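Local structure of putative sugar kinase PH1459 (Pyrococcus horikoshii, 3EWM) at residues A191-V196 with I214-K219; V161-D166 with V196-N201; V48-I53 with E72-R77. The protein probably phosphorylates a sugar, perhaps fructose, at the expense of ATP, as a member of the PfkB family of carbohydrate kinases. One frame throughout, in Å; residues are numbered along the deposited sequence.

Contact 1: A191-V196 with I214-K219; sequences ASEEEV and ITLGPK
Glu193 and Leu216 cross at about a right angle just past the ends of two neighbouring parallel strands, 188-192 and 211-215, which helix 193-200 joins in a beta-alpha-beta unit. Followed outward, Glu193 CB lies 3.9 Å from Leu216 CD2, CG passes near Thr215 O, and CD rests 3.7 Å from the same Leu216 CD2. At the tip OE1 stays by that methyl, while OE2 lies against CA and CB of Leu216 and 4.4 Å from Lys219 NZ, too far for a salt bridge. An alanine in place of Glu193 would probably strip the CG and carboxylate cover from Leu216 and leave Lys219 without this nearby negative charge. Between these segments two backbone bonds continue the parallel pairing, Thr215 N to Ala191 O (2.8 Å) and Glu193 N to Thr215 O (3.0 Å). The first ties ATP-binding Thr215 to the strand that carries Lys190, another ATP-binding residue. Ser192 and Glu195 form a capping box at the helix start: Ser192 OG, held between its own N and carbonyl carbon (chi1 64°), accepts from Glu195 N, and Ser192 N donates to Glu195 OE1. On the sheet face of Ala191, Ile214 CD1 presses unusually tightly on Val196 CG2, at 3.3 Å.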
# COMPACT_ATOMS: atom_id res chain seq x y z
N ALA A 191 19.89 -2.79 19.73
CA ALA A 191 18.97 -3.89 19.78
C ALA A 191 18.17 -3.81 21.06
O ALA A 191 18.68 -3.33 22.07
CB ALA A 191 19.71 -5.23 19.70
N SER A 192 16.93 -4.29 21.01
CA SER A 192 16.15 -4.47 22.23
C SER A 192 16.67 -5.71 22.95
O SER A 192 17.27 -6.60 22.35
CB SER A 192 14.67 -4.69 21.91
OG SER A 192 14.50 -5.90 21.18
N GLU A 193 16.41 -5.77 24.24
CA GLU A 193 16.77 -6.95 25.00
C GLU A 193 16.10 -8.21 24.40
O GLU A 193 16.71 -9.28 24.41
CB GLU A 193 16.50 -6.76 26.50
CG GLU A 193 15.09 -6.37 26.84
CD GLU A 193 14.89 -6.23 28.34
OE1 GLU A 193 15.62 -6.89 29.11
OE2 GLU A 193 14.01 -5.44 28.75
N GLU A 194 14.90 -8.07 23.84
CA GLU A 194 14.18 -9.22 23.24
C GLU A 194 14.89 -9.72 21.99
O GLU A 194 15.00 -10.94 21.76
CB GLU A 194 12.71 -8.90 22.95
CG GLU A 194 11.86 -8.61 24.19
CD GLU A 194 11.88 -7.12 24.63
OE1 GLU A 194 12.69 -6.31 24.10
OE2 GLU A 194 11.06 -6.78 25.52
N GLU A 195 15.39 -8.78 21.19
CA GLU A 195 16.21 -9.12 20.02
C GLU A 195 17.52 -9.79 20.39
O GLU A 195 17.95 -10.75 19.74
CB GLU A 195 16.49 -7.87 19.21
CG GLU A 195 15.28 -7.38 18.47
CD GLU A 195 15.39 -5.92 18.00
OE1 GLU A 195 16.40 -5.23 18.27
OE2 GLU A 195 14.41 -5.48 17.37
N VAL A 196 18.17 -9.28 21.44
CA VAL A 196 19.43 -9.85 21.91
C VAL A 196 19.19 -11.31 22.26
O VAL A 196 19.90 -12.18 21.77
CB VAL A 196 19.98 -9.08 23.13
CG1 VAL A 196 21.16 -9.84 23.77
CG2 VAL A 196 20.40 -7.71 22.70
N ILE A 214 21.63 -1.46 24.11
CA ILE A 214 20.55 -2.40 24.30
C ILE A 214 19.41 -1.65 24.94
O ILE A 214 19.54 -1.12 26.04
CB ILE A 214 20.95 -3.64 25.18
CG1 ILE A 214 22.08 -4.46 24.54
CG2 ILE A 214 19.75 -4.55 25.41
CD1 ILE A 214 21.90 -4.81 23.06
N THR A 215 18.28 -1.60 24.23
CA THR A 215 17.10 -0.92 24.74
C THR A 215 16.29 -1.84 25.65
O THR A 215 16.14 -3.05 25.40
CB THR A 215 16.24 -0.36 23.58
OG1 THR A 215 15.82 -1.43 22.72
CG2 THR A 215 17.05 0.67 22.76
N LEU A 216 15.77 -1.27 26.72
CA LEU A 216 14.96 -2.03 27.66
C LEU A 216 13.54 -1.47 27.72
O LEU A 216 12.86 -1.54 28.75
CB LEU A 216 15.67 -2.10 29.03
CG LEU A 216 17.20 -2.32 29.05
CD1 LEU A 216 17.83 -1.98 30.40
CD2 LEU A 216 17.65 -3.73 28.60
N GLY A 217 13.08 -0.94 26.59
CA GLY A 217 11.75 -0.34 26.46
C GLY A 217 11.61 0.95 27.26
O GLY A 217 12.48 1.81 27.21
N PRO A 218 10.48 1.08 27.99
CA PRO A 218 10.26 2.19 28.94
C PRO A 218 11.27 2.26 30.09
O PRO A 218 11.50 3.35 30.62
CB PRO A 218 8.85 1.91 29.49
CG PRO A 218 8.19 1.08 28.40
CD PRO A 218 9.30 0.19 27.92
N LYS A 219 11.87 1.13 30.47
CA LYS A 219 12.81 1.07 31.60
C LYS A 219 14.11 1.84 31.34
O LYS A 219 14.81 2.25 32.27
CB LYS A 219 13.14 -0.37 31.95
CG LYS A 219 11.93 -1.20 32.35
CD LYS A 219 12.36 -2.52 32.98
CE LYS A 219 11.19 -3.51 33.06
NZ LYS A 219 11.05 -4.34 31.83

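Contact 2: V161-D166 with V196-N201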
# COMPACT_ATOMS: atom_id res chain seq x y z
N VAL A 161 19.00 -3.36 14.81
CA VAL A 161 18.56 -4.71 14.50
C VAL A 161 17.08 -4.67 14.07
O VAL A 161 16.68 -5.36 13.13
CB VAL A 161 18.80 -5.65 15.73
CG1 VAL A 161 18.20 -7.01 15.49
CG2 VAL A 161 20.31 -5.75 16.02
N ASN A 162 16.29 -3.83 14.74
CA ASN A 162 14.90 -3.57 14.36
C ASN A 162 14.26 -4.82 13.74
O ASN A 162 13.85 -4.82 12.57
CB ASN A 162 14.84 -2.41 13.36
CG ASN A 162 13.42 -1.95 13.09
OD1 ASN A 162 12.50 -2.27 13.84
ND2 ASN A 162 13.23 -1.22 12.01
N LEU A 163 14.16 -5.88 14.53
CA LEU A 163 13.79 -7.15 13.95
C LEU A 163 12.28 -7.26 13.75
O LEU A 163 11.51 -7.06 14.69
CB LEU A 163 14.34 -8.32 14.78
CG LEU A 163 14.28 -9.66 14.04
CD1 LEU A 163 14.72 -9.54 12.56
CD2 LEU A 163 15.13 -10.69 14.76
N ARG A 164 11.89 -7.57 12.52
CA ARG A 164 10.51 -7.72 12.13
C ARG A 164 10.35 -9.11 11.53
O ARG A 164 10.46 -9.30 10.32
CB ARG A 164 10.12 -6.63 11.11
CG ARG A 164 10.22 -5.20 11.66
CD ARG A 164 9.27 -5.00 12.85
NE ARG A 164 9.27 -3.63 13.36
CZ ARG A 164 9.99 -3.20 14.40
NH1 ARG A 164 10.81 -4.02 15.06
NH2 ARG A 164 9.89 -1.93 14.77
N LEU A 165 10.08 -10.08 12.40
CA LEU A 165 9.97 -11.50 12.02
C LEU A 165 9.04 -11.75 10.85
O LEU A 165 9.31 -12.61 10.01
CB LEU A 165 9.56 -12.36 13.23
CG LEU A 165 10.59 -12.56 14.34
CD1 LEU A 165 10.14 -13.70 15.28
CD2 LEU A 165 11.97 -12.86 13.78
N ASP A 166 7.95 -10.99 10.78
CA ASP A 166 6.97 -11.15 9.72
C ASP A 166 7.56 -10.87 8.34
O ASP A 166 7.04 -11.37 7.34
CB ASP A 166 5.74 -10.25 9.96
CG ASP A 166 4.90 -10.72 11.14
OD1 ASP A 166 5.12 -11.86 11.63
OD2 ASP A 166 4.04 -9.93 11.59
N VAL A 196 18.17 -9.28 21.44
CA VAL A 196 19.43 -9.85 21.91
C VAL A 196 19.19 -11.31 22.26
O VAL A 196 19.90 -12.18 21.77
CB VAL A 196 19.98 -9.08 23.13
CG1 VAL A 196 21.16 -9.84 23.77
CG2 VAL A 196 20.40 -7.71 22.70
N LEU A 197 18.16 -11.57 23.06
CA LEU A 197 17.86 -12.92 23.50
C LEU A 197 17.59 -13.82 22.28
O LEU A 197 18.14 -14.91 22.16
CB LEU A 197 16.65 -12.93 24.44
CG LEU A 197 16.30 -14.30 25.04
CD1 LEU A 197 17.45 -14.83 25.92
CD2 LEU A 197 14.99 -14.21 25.82
N TYR A 198 16.76 -13.32 21.37
CA TYR A 198 16.34 -14.10 20.22
C TYR A 198 17.53 -14.49 19.34
O TYR A 198 17.71 -15.67 18.96
CB TYR A 198 15.30 -13.31 19.42
CG TYR A 198 14.82 -14.05 18.20
CD1 TYR A 198 13.90 -15.09 18.31
CD2 TYR A 198 15.28 -13.71 16.92
CE1 TYR A 198 13.44 -15.78 17.18
CE2 TYR A 198 14.84 -14.39 15.79
CZ TYR A 198 13.93 -15.42 15.93
OH TYR A 198 13.50 -16.09 14.81
N LEU A 199 18.35 -13.50 19.03
CA LEU A 199 19.47 -13.70 18.14
C LEU A 199 20.62 -14.45 18.78
O LEU A 199 21.15 -15.40 18.20
CB LEU A 199 19.91 -12.37 17.58
CG LEU A 199 18.88 -11.76 16.62
CD1 LEU A 199 19.31 -10.39 16.17
CD2 LEU A 199 18.67 -12.68 15.44
N GLU A 200 20.98 -14.07 20.01
CA GLU A 200 22.12 -14.68 20.68
C GLU A 200 21.88 -16.14 20.98
O GLU A 200 22.82 -16.94 20.99
CB GLU A 200 22.51 -13.91 21.94
CG GLU A 200 23.11 -12.55 21.61
CD GLU A 200 23.86 -11.92 22.76
OE1 GLU A 200 23.58 -12.28 23.92
OE2 GLU A 200 24.71 -11.06 22.47
N ASN A 201 20.61 -16.50 21.18
CA ASN A 201 20.20 -17.88 21.33
C ASN A 201 20.24 -18.70 20.04
O ASN A 201 20.00 -19.91 20.06
CB ASN A 201 18.82 -17.97 21.98
CG ASN A 201 18.90 -17.76 23.47
OD1 ASN A 201 20.01 -17.66 24.03
ND2 ASN A 201 17.76 -17.70 24.13
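Tyr198 and Leu165 reach toward each other tip to tip, with Leu165 CD2 3.7 Å from Tyr198 OH and 3.8 Å from Tyr198 CE2. The tyrosine sets its CG anti to the backbone N (chi1 180°), and the ring projects from helix 193-200 toward residues 161-166. Leu163 comes to the ring from another direction, its side chain crossing that of Tyr198 at about a right angle and bringing CD2 to 3.7 Å from Tyr198 CD2. Both leucine methyls approach the ring obliquely. The contact packs helix 193-200 against the loop that opens a beta-alpha-beta crossover, from strand 156-160 through helix 172-185 to the parallel strand 188-192, in the alpha/beta sheet of this ribokinase-like fold. Met175 of helix 172-185 touches both Leu163 and Tyr198. The same Leu163 CD2 that meets the ring lies 4.1 Å from Leu199 CD2. Leu199 thus engages two loop residues through separate branches: its CD1 packs 3.6 Å from Val161 CG1, the two side chains sliding past each other in opposite directions. In Val161 that CG1 branch is the one anti to the backbone N (chi1 173°), while CG2 packs toward Ala191 of strand 188-192.

Contact 3: V48-I53 with E72-R77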
# COMPACT_ATOMS: atom_id res chain seq x y z
N VAL A 48 22.97 18.16 12.88
CA VAL A 48 24.04 17.47 12.16
C VAL A 48 23.59 17.19 10.72
O VAL A 48 22.44 16.81 10.50
CB VAL A 48 24.43 16.16 12.87
CG1 VAL A 48 25.31 15.28 12.00
CG2 VAL A 48 25.12 16.47 14.19
N LYS A 49 24.48 17.40 9.75
CA LYS A 49 24.22 17.08 8.34
C LYS A 49 23.79 15.62 8.20
O LYS A 49 24.49 14.71 8.64
CB LYS A 49 25.45 17.31 7.45
CG LYS A 49 25.69 18.75 7.04
CD LYS A 49 27.00 18.86 6.21
CE LYS A 49 28.24 18.96 7.10
NZ LYS A 49 29.46 19.39 6.32
N SER A 50 22.62 15.43 7.60
CA SER A 50 21.99 14.12 7.52
C SER A 50 21.56 13.85 6.10
O SER A 50 20.93 14.68 5.47
CB SER A 50 20.78 14.08 8.44
OG SER A 50 20.19 12.81 8.44
N SER A 51 21.91 12.66 5.60
CA SER A 51 21.55 12.26 4.24
C SER A 51 20.88 10.92 4.30
O SER A 51 21.26 10.05 5.09
CB SER A 51 22.80 12.11 3.37
OG SER A 51 23.40 13.35 3.10
N LEU A 52 19.87 10.74 3.47
CA LEU A 52 19.19 9.47 3.40
C LEU A 52 19.32 8.89 2.01
O LEU A 52 19.04 9.55 1.01
CB LEU A 52 17.71 9.63 3.79
CG LEU A 52 16.85 8.36 3.67
CD1 LEU A 52 17.28 7.29 4.68
CD2 LEU A 52 15.39 8.75 3.87
N ILE A 53 19.77 7.65 1.96
CA ILE A 53 19.82 6.91 0.73
C ILE A 53 18.69 5.92 0.76
O ILE A 53 18.60 5.06 1.64
CB ILE A 53 21.17 6.19 0.56
CG1 ILE A 53 22.27 7.23 0.31
CG2 ILE A 53 21.10 5.12 -0.59
CD1 ILE A 53 23.61 6.80 0.84
N GLU A 72 12.76 18.94 6.74
CA GLU A 72 13.58 18.63 7.92
C GLU A 72 15.07 18.79 7.66
O GLU A 72 15.88 18.45 8.52
CB GLU A 72 13.27 17.21 8.41
CG GLU A 72 11.89 17.06 9.03
CD GLU A 72 11.72 17.76 10.38
OE1 GLU A 72 12.71 18.11 11.06
OE2 GLU A 72 10.56 17.96 10.77
N ASN A 73 15.43 19.29 6.47
CA ASN A 73 16.82 19.55 6.08
C ASN A 73 17.64 18.30 5.91
O ASN A 73 18.87 18.33 6.00
CB ASN A 73 17.51 20.55 7.01
CG ASN A 73 16.79 21.87 7.03
OD1 ASN A 73 16.37 22.36 5.99
ND2 ASN A 73 16.61 22.44 8.23
N VAL A 74 16.96 17.21 5.63
CA VAL A 74 17.62 15.96 5.34
C VAL A 74 17.91 16.00 3.85
O VAL A 74 17.02 16.24 3.03
CB VAL A 74 16.75 14.78 5.68
CG1 VAL A 74 17.44 13.43 5.21
CG2 VAL A 74 16.50 14.78 7.19
N ASP A 75 19.18 15.79 3.52
CA ASP A 75 19.63 15.71 2.14
C ASP A 75 18.89 14.57 1.46
O ASP A 75 18.90 13.43 1.96
CB ASP A 75 21.14 15.48 2.13
CG ASP A 75 21.70 15.19 0.74
OD1 ASP A 75 21.13 15.65 -0.28
OD2 ASP A 75 22.73 14.48 0.69
N THR A 76 18.21 14.87 0.36
CA THR A 76 17.37 13.87 -0.32
C THR A 76 17.93 13.48 -1.69
O THR A 76 17.30 12.71 -2.43
CB THR A 76 15.92 14.34 -0.48
OG1 THR A 76 15.92 15.60 -1.14
CG2 THR A 76 15.23 14.48 0.89
N ARG A 77 19.12 13.98 -2.01
CA ARG A 77 19.76 13.72 -3.30
C ARG A 77 19.97 12.23 -3.55
O ARG A 77 19.86 11.76 -4.69
CB ARG A 77 21.09 14.47 -3.44
CG ARG A 77 20.99 15.99 -3.70
CD ARG A 77 22.38 16.64 -3.54
NE ARG A 77 23.02 16.13 -2.32
CZ ARG A 77 24.33 16.03 -2.09
NH1 ARG A 77 25.21 16.46 -3.00
NH2 ARG A 77 24.75 15.51 -0.95
O HOH W 1 21.03 17.71 7.54
O HOH W 2 22.16 17.71 5.39
O HOH W 3 20.41 11.84 0.26
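Asp75 takes the hydroxyl of Ser51 on one carboxylate oxygen, Ser51 OG donating to Asp75 OD2 over 2.7 Å on the anti lone pair. The same carboxylate is gripped side-on by Arg77, whose NE lies 2.8 Å from Asp75 OD1 and whose NH2 forms a salt bridge to Asp75 OD2. Arg77 N also donates to OD1, closing an Asx turn, and reaches that oxygen from the face opposite to NE. Four bonds, two to each oxygen, would therefore limit rotation of the carboxylate, which is placed by a CG anti to the backbone N (chi1 172°). The backbones meet in a single bridge between Ser51 and Asp75: Asp75 N donates to Ser50 O (2.8 Å), and Leu52 N to Asp75 O (3.2 Å). Beyond this bridge a water donates to both Leu52 O and Asp75 O, while another accepts from Ser50 N and lies within hydrogen-bonding distance of Asn73 O. Apolar packing is slight, with Val74 CG1 4.1 Å from Leu52 CB. Ser50 OG turns instead to Ala40 O of helix 35-45. Asn73, at positive phi, is the C-prime residue of a Schellman motif that ends helix 60-71, and the chain then passes beside strand 49-57 on its way to strand 79-82. On its other side strand 49-57 bonds to strand 3-7, while Ile121 of helix 119-124 packs on Ser51, Asp75 and Arg77.

Contact 3 comes first along the chain and closes before the other two open; the segments of contacts 1 and 2 then alternate. Contacts 1 and 2 have centres 10 Å apart, share Val196 and both use helix 193-200. They also touch through Glu195, whose OE2 probably accepts a hydrogen bond from Leu163 N, so the capping box of contact 1 is tied to the loop of contact 2. Contact 3 lies about 28 Å from each, between centres, on the opposite side of the chain's centre. Contacts 1 and 2 thus link helix 193-200 to the strand of Thr215, whereas contact 3, away from the ATP-binding residues, joins strand 49-57 to the chain entering outermost strand 79-82 of the same sheet.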